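Local coordinates for putative cellulase CEL6 (Mycobacterium tuberculosis, PDB 1UP3), which probably hydrolyses internal beta-1,4-glucosidic bonds of cellulose, as an endoglucanase of glycoside hydrolase family 6, at residues A[174-185]-A[202-213]. Residues are numbered along the deposited sequence; the frame is centred on the assembly and turned at random.
Sequences LNDVGVGRARGF and GEAISGLTNGSH. With SO4 (sulfate ion), chain D.
His213 N donates to Arg183 O (3.2 Å) and Phe185 N to His213 O (3.0 Å), the two bonds of a parallel bridge between Gly184 and His213. Gly184 CA adds a CA-H...O contact to His213 O. At the far end Asn175 ND2 donates almost straight to Leu208 O (3.1 Å), which lies in the amide plane of Asn175. Next to the bridge, the Arg183 guanidinium stacks on one face of the His213 ring, their centres 3.6 Å apart and the planes 12° from parallel. CG anti to the backbone N (chi1 180°) and a bend at chi2 (61°) carry it there, alongside the histidine. NH1 bonds to O1 and NH2 to O2 of a sulfate, probably from the crystallisation liquor. NE makes a salt bridge with Asp255; sulfate, Asp255 and ring together fix the group's rotation. Water 1 bridges Arg183 O and His213 ND1. Between these ends, Ile205 CG2 rests over one face of the Phe185 ring and also touches Leu174 CD1 (3.6 Å). In one of two conformers, Ser212 OG meets the ring edge at Phe185 CE1 (3.2 Å) and donates to Thr209 OG1, which donates to Ile205 O. Strand 184-187, helix 195-208 and strand 213-217 form a beta-alpha-beta crossover, the repeating element of the distorted barrel of family 6 cellulases.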
ATOM      1  N   LEU A 174      -8.265   4.028  13.902  1.00  7.46           N
ATOM      2  CA  LEU A 174      -8.780   2.807  13.231  1.00  6.78           C
ATOM      3  C   LEU A 174     -10.145   2.418  13.786  1.00  7.73           C
ATOM      4  O   LEU A 174     -11.035   2.016  13.034  1.00  8.18           O
ATOM      5  CB  LEU A 174      -7.798   1.654  13.441  1.00  7.11           C
ATOM      6  CG  LEU A 174      -6.507   1.773  12.626  1.00  7.60           C
ATOM      7  CD1 LEU A 174      -5.488   0.759  13.135  1.00  8.91           C
ATOM      8  CD2 LEU A 174      -6.754   1.509  11.147  1.00  8.36           C
ATOM      9  N   ASN A 175     -10.312   2.550  15.104  1.00  8.41           N
ATOM     10  CA  ASN A 175     -11.586   2.199  15.718  1.00 10.07           C
ATOM     11  C   ASN A 175     -12.670   3.140  15.224  1.00 11.90           C
ATOM     12  O   ASN A 175     -13.775   2.680  14.930  1.00 12.62           O
ATOM     13  CB  ASN A 175     -11.464   2.145  17.247  1.00 10.50           C
ATOM     14  CG  ASN A 175     -10.744   0.892  17.712  1.00 11.66           C
ATOM     15  OD1 ASN A 175     -10.836  -0.193  17.076  1.00 12.54           O
ATOM     16  ND2 ASN A 175     -10.022   1.012  18.824  1.00 11.70           N
ATOM     17  N   ASP A 176     -12.352   4.421  15.099  1.00 11.98           N
ATOM     18  CA  ASP A 176     -13.290   5.407  14.572  1.00 14.25           C
ATOM     19  C   ASP A 176     -13.735   5.153  13.143  1.00 13.79           C
ATOM     20  O   ASP A 176     -14.849   5.529  12.788  1.00 13.82           O
ATOM     21  CB  ASP A 176     -12.701   6.803  14.610  1.00 15.85           C
ATOM     22  CG  ASP A 176     -13.747   7.877  14.295  1.00 22.64           C
ATOM     23  OD1 ASP A 176     -14.719   7.985  15.078  1.00 29.08           O
ATOM     24  OD2 ASP A 176     -13.713   8.634  13.285  1.00 31.04           O
ATOM     25  N   VAL A 177     -12.892   4.545  12.304  1.00 11.07           N
ATOM     26  CA  VAL A 177     -13.291   4.341  10.905  1.00 10.87           C
ATOM     27  C   VAL A 177     -13.848   2.938  10.666  1.00 12.12           C
ATOM     28  O   VAL A 177     -14.073   2.554   9.545  1.00 13.12           O
ATOM     29  CB  VAL A 177     -12.139   4.679   9.898  1.00 10.23           C
ATOM     30  CG1 VAL A 177     -11.652   6.112  10.076  1.00 11.59           C
ATOM     31  CG2 VAL A 177     -11.003   3.645  10.042  1.00 10.48           C
ATOM     32  N   GLY A 178     -14.062   2.208  11.757  1.00 12.26           N
ATOM     33  CA  GLY A 178     -14.655   0.895  11.751  1.00 13.54           C
ATOM     34  C   GLY A 178     -13.766  -0.217  11.284  1.00 13.22           C
ATOM     35  O   GLY A 178     -14.223  -1.089  10.585  1.00 14.78           O
ATOM     36  N   VAL A 179     -12.496  -0.212  11.683  1.00 11.95           N
ATOM     37  CA  VAL A 179     -11.560  -1.288  11.362  1.00 11.17           C
ATOM     38  C   VAL A 179     -12.110  -2.703  11.651  1.00 11.22           C
ATOM     39  O   VAL A 179     -11.735  -3.667  10.983  1.00 11.24           O
ATOM     40  CB  VAL A 179     -10.196  -1.068  12.072  1.00 11.21           C
ATOM     41  CG1 VAL A 179     -10.343  -1.209  13.587  1.00 10.63           C
ATOM     42  CG2 VAL A 179      -9.130  -2.011  11.561  1.00 13.53           C
ATOM     43  N   GLY A 180     -12.972  -2.802  12.658  1.00 11.82           N
ATOM     44  CA  GLY A 180     -13.687  -4.021  12.998  1.00 12.62           C
ATOM     45  C   GLY A 180     -14.471  -4.677  11.875  1.00 12.57           C
ATOM     46  O   GLY A 180     -14.684  -5.907  11.901  1.00 14.34           O
ATOM     47  N   ARG A 181     -14.938  -3.883  10.919  1.00 11.45           N
ATOM     48  CA  ARG A 181     -15.661  -4.364   9.760  1.00 11.08           C
ATOM     49  C   ARG A 181     -14.700  -4.873   8.665  1.00  9.57           C
ATOM     50  O   ARG A 181     -15.066  -5.681   7.838  1.00 11.71           O
ATOM     51  CB  ARG A 181     -16.525  -3.225   9.216  1.00 12.36           C
ATOM     52  CG  ARG A 181     -17.529  -3.627   8.181  1.00 19.55           C
ATOM     53  CD  ARG A 181     -18.586  -2.571   7.835  0.50 22.55           C
ATOM     54  NE  ARG A 181     -19.265  -1.972   8.989  0.50 27.26           N
ATOM     55  CZ  ARG A 181     -20.168  -2.577   9.765  0.50 32.12           C
ATOM     56  NH1 ARG A 181     -20.518  -3.843   9.562  0.50 34.41           N
ATOM     57  NH2 ARG A 181     -20.716  -1.909  10.776  0.50 33.23           N
ATOM     58  N   ALA A 182     -13.477  -4.367   8.692  1.00  8.66           N
ATOM     59  CA  ALA A 182     -12.446  -4.764   7.733  1.00  8.15           C
ATOM     60  C   ALA A 182     -11.672  -5.964   8.298  1.00  8.00           C
ATOM     61  O   ALA A 182     -11.962  -6.457   9.406  1.00  9.28           O
ATOM     62  CB  ALA A 182     -11.526  -3.614   7.472  1.00  7.30           C
ATOM     63  N   ARG A 183     -10.685  -6.457   7.548  1.00  7.77           N
ATOM     64  CA  ARG A 183      -9.794  -7.488   8.073  1.00  7.40           C
ATOM     65  C   ARG A 183      -8.810  -6.887   9.058  1.00  7.65           C
ATOM     66  O   ARG A 183      -8.416  -7.548  10.025  1.00  7.47           O
ATOM     67  CB  ARG A 183      -9.054  -8.197   6.928  1.00  8.18           C
ATOM     68  CG  ARG A 183      -8.097  -9.285   7.346  1.00  7.96           C
ATOM     69  CD  ARG A 183      -8.737 -10.448   8.100  1.00  8.58           C
ATOM     70  NE  ARG A 183      -7.728 -11.424   8.491  1.00  7.84           N
ATOM     71  CZ  ARG A 183      -7.941 -12.500   9.209  1.00 11.30           C
ATOM     72  NH1 ARG A 183      -9.167 -12.796   9.624  1.00 12.04           N
ATOM     73  NH2 ARG A 183      -6.928 -13.311   9.500  1.00  9.94           N
ATOM     74  N   GLY A 184      -8.372  -5.662   8.788  1.00  7.56           N
ATOM     75  CA  GLY A 184      -7.464  -4.981   9.692  1.00  6.78           C
ATOM     76  C   GLY A 184      -6.793  -3.778   9.065  1.00  5.73           C
ATOM     77  O   GLY A 184      -7.443  -2.889   8.503  1.00  7.12           O
ATOM     78  N   PHE A 185      -5.476  -3.732   9.206  1.00  5.71           N
ATOM     79  CA  PHE A 185      -4.712  -2.555   8.835  1.00  4.64           C
ATOM     80  C   PHE A 185      -3.363  -2.893   8.176  1.00  4.52           C
ATOM     81  O   PHE A 185      -2.920  -4.026   8.219  1.00  4.88           O
ATOM     82  CB  PHE A 185      -4.494  -1.659  10.102  1.00  5.49           C
ATOM     83  CG  PHE A 185      -3.771  -2.359  11.213  1.00  5.10           C
ATOM     84  CD1 PHE A 185      -4.468  -3.151  12.111  1.00  5.04           C
ATOM     85  CD2 PHE A 185      -2.386  -2.216  11.392  1.00  5.66           C
ATOM     86  CE1 PHE A 185      -3.816  -3.800  13.154  1.00  5.91           C
ATOM     87  CE2 PHE A 185      -1.755  -2.854  12.453  1.00  5.62           C
ATOM     88  CZ  PHE A 185      -2.460  -3.671  13.309  1.00  4.54           C
ATOM     89  N   GLY A 202       2.385  -3.719  15.252  1.00  6.77           N
ATOM     90  CA  GLY A 202       1.159  -4.342  14.789  1.00  6.11           C
ATOM     91  C   GLY A 202       0.442  -5.141  15.869  1.00  7.04           C
ATOM     92  O   GLY A 202      -0.776  -5.095  16.013  1.00  7.07           O
ATOM     93  N   GLU A 203       1.199  -5.909  16.638  1.00  7.16           N
ATOM     94  CA  GLU A 203       0.581  -6.672  17.699  1.00  8.24           C
ATOM     95  C   GLU A 203      -0.011  -5.738  18.745  1.00  7.58           C
ATOM     96  O   GLU A 203      -1.043  -6.063  19.316  1.00  8.67           O
ATOM     97  CB  GLU A 203       1.591  -7.654  18.308  1.00  9.14           C
ATOM     98  CG  GLU A 203       2.026  -8.766  17.334  1.00  9.19           C
ATOM     99  CD  GLU A 203       0.912  -9.630  16.785  1.00 10.36           C
ATOM    100  OE1 GLU A 203       0.064 -10.079  17.600  1.00 12.16           O
ATOM    101  OE2 GLU A 203       0.891  -9.906  15.540  1.00  9.05           O
ATOM    102  N   ALA A 204       0.633  -4.604  19.009  1.00  7.05           N
ATOM    103  CA  ALA A 204       0.112  -3.610  19.955  1.00  6.98           C
ATOM    104  C   ALA A 204      -1.199  -3.020  19.455  1.00  7.77           C
ATOM    105  O   ALA A 204      -2.203  -2.965  20.206  1.00  7.79           O
ATOM    106  CB  ALA A 204       1.112  -2.533  20.213  1.00  8.08           C
ATOM    107  N   ILE A 205      -1.238  -2.680  18.179  1.00  6.75           N
ATOM    108  CA  ILE A 205      -2.449  -2.094  17.607  1.00  6.95           C
ATOM    109  C   ILE A 205      -3.546  -3.154  17.579  1.00  7.56           C
ATOM    110  O   ILE A 205      -4.700  -2.853  17.870  1.00  9.07           O
ATOM    111  CB  ILE A 205      -2.204  -1.468  16.234  1.00  6.56           C
ATOM    112  CG1 ILE A 205      -1.294  -0.230  16.357  1.00  7.37           C
ATOM    113  CG2 ILE A 205      -3.532  -1.145  15.508  1.00  6.67           C
ATOM    114  CD1 ILE A 205      -0.953   0.422  15.040  1.00 10.20           C
ATOM    115  N   SER A 206      -3.194  -4.378  17.223  1.00  8.36           N
ATOM    116  CA  SER A 206      -4.141  -5.484  17.218  1.00  8.54           C
ATOM    117  C   SER A 206      -4.827  -5.620  18.584  1.00  9.30           C
ATOM    118  O   SER A 206      -6.044  -5.754  18.672  1.00  9.85           O
ATOM    119  CB  SER A 206      -3.461  -6.781  16.828  1.00  8.69           C
ATOM    120  OG  SER A 206      -4.379  -7.872  16.845  1.00  9.08           O
ATOM    121  N   GLY A 207      -4.050  -5.532  19.661  1.00  9.50           N
ATOM    122  CA  GLY A 207      -4.589  -5.585  21.006  1.00 10.95           C
ATOM    123  C   GLY A 207      -5.579  -4.489  21.333  1.00 11.81           C
ATOM    124  O   GLY A 207      -6.506  -4.699  22.133  1.00 13.52           O
ATOM    125  N   LEU A 208      -5.393  -3.327  20.733  1.00 10.56           N
ATOM    126  CA  LEU A 208      -6.237  -2.149  20.951  1.00 10.61           C
ATOM    127  C   LEU A 208      -7.399  -2.024  19.970  1.00 11.55           C
ATOM    128  O   LEU A 208      -8.197  -1.099  20.074  1.00 11.53           O
ATOM    129  CB  LEU A 208      -5.365  -0.890  20.886  1.00 11.02           C
ATOM    130  CG  LEU A 208      -4.293  -0.786  21.962  1.00 14.09           C
ATOM    131  CD1 LEU A 208      -3.298   0.324  21.647  1.00 15.92           C
ATOM    132  CD2 LEU A 208      -4.926  -0.576  23.346  1.00 17.48           C
ATOM    133  N   THR A 209      -7.524  -2.966  19.048  1.00 10.90           N
ATOM    134  CA  THR A 209      -8.589  -2.994  18.042  1.00 10.86           C
ATOM    135  C   THR A 209      -9.288  -4.343  18.021  1.00 12.10           C
ATOM    136  O   THR A 209      -9.636  -4.858  16.952  1.00 14.05           O
ATOM    137  CB  THR A 209      -8.034  -2.709  16.635  1.00 11.38           C
ATOM    138  OG1 THR A 209      -6.922  -3.600  16.364  1.00  9.09           O
ATOM    139  CG2 THR A 209      -7.479  -1.327  16.557  1.00 11.69           C
ATOM    140  N   ASN A 210      -9.403  -4.962  19.182  1.00 13.67           N
ATOM    141  CA  ASN A 210     -10.157  -6.229  19.312  1.00 15.30           C
ATOM    142  C   ASN A 210      -9.650  -7.354  18.427  1.00 13.95           C
ATOM    143  O   ASN A 210     -10.408  -8.168  17.930  1.00 14.22           O
ATOM    144  CB  ASN A 210     -11.648  -5.979  19.071  1.00 16.41           C
ATOM    145  CG  ASN A 210     -12.536  -7.070  19.674  1.00 22.38           C
ATOM    146  OD1 ASN A 210     -12.389  -7.432  20.850  1.00 27.55           O
ATOM    147  ND2 ASN A 210     -13.461  -7.609  18.854  1.00 26.89           N
ATOM    148  N   GLY A 211      -8.340  -7.419  18.249  1.00 11.79           N
ATOM    149  CA  GLY A 211      -7.712  -8.536  17.563  1.00 11.21           C
ATOM    150  C   GLY A 211      -7.639  -8.430  16.060  1.00 11.08           C
ATOM    151  O   GLY A 211      -7.563  -9.460  15.375  1.00 11.56           O
ATOM    152  N   SER A 212      -7.619  -7.218  15.545  1.00 10.50           N
ATOM    153  CA  SER A 212      -7.550  -7.057  14.093  0.60  9.08           C
ATOM    154  C   SER A 212      -6.211  -7.577  13.569  1.00  8.91           C
ATOM    155  O   SER A 212      -5.213  -7.690  14.307  1.00  9.13           O
ATOM    156  CB  SER A 212      -7.763  -5.621  13.688  0.60  9.55           C
ATOM    157  OG  SER A 212      -6.651  -4.852  14.050  0.60  9.77           O
ATOM    158  N   HIS A 213      -6.203  -7.930  12.290  1.00  6.76           N
ATOM    159  CA  HIS A 213      -5.026  -8.478  11.639  1.00  7.42           C
ATOM    160  C   HIS A 213      -4.350  -7.409  10.779  1.00  6.60           C
ATOM    161  O   HIS A 213      -4.929  -6.355  10.523  1.00  6.43           O
ATOM    162  CB  HIS A 213      -5.435  -9.692  10.798  1.00  7.45           C
ATOM    163  CG  HIS A 213      -5.852 -10.881  11.625  1.00  7.97           C
ATOM    164  ND1 HIS A 213      -7.087 -10.976  12.226  1.00 12.00           N
ATOM    165  CD2 HIS A 213      -5.179 -12.015  11.948  1.00  9.86           C
ATOM    166  CE1 HIS A 213      -7.152 -12.113  12.905  1.00 12.57           C
ATOM    167  NE2 HIS A 213      -6.009 -12.763  12.762  1.00 13.02           N
TER
HETATM  168  S   SO4 D 386      -8.292 -15.862  11.957  1.00 37.88           S
HETATM  169  O1  SO4 D 386      -9.419 -15.129  11.378  1.00 35.04           O
HETATM  170  O2  SO4 D 386      -7.007 -15.610  11.297  1.00 34.10           O
HETATM  171  O3  SO4 D 386      -8.549 -17.302  11.813  1.00 38.24           O
HETATM  172  O4  SO4 D 386      -8.205 -15.545  13.384  1.00 37.62           O
HETATM  173  O   HOH W   1      -9.363  -9.417  11.827  1.00 15.77           O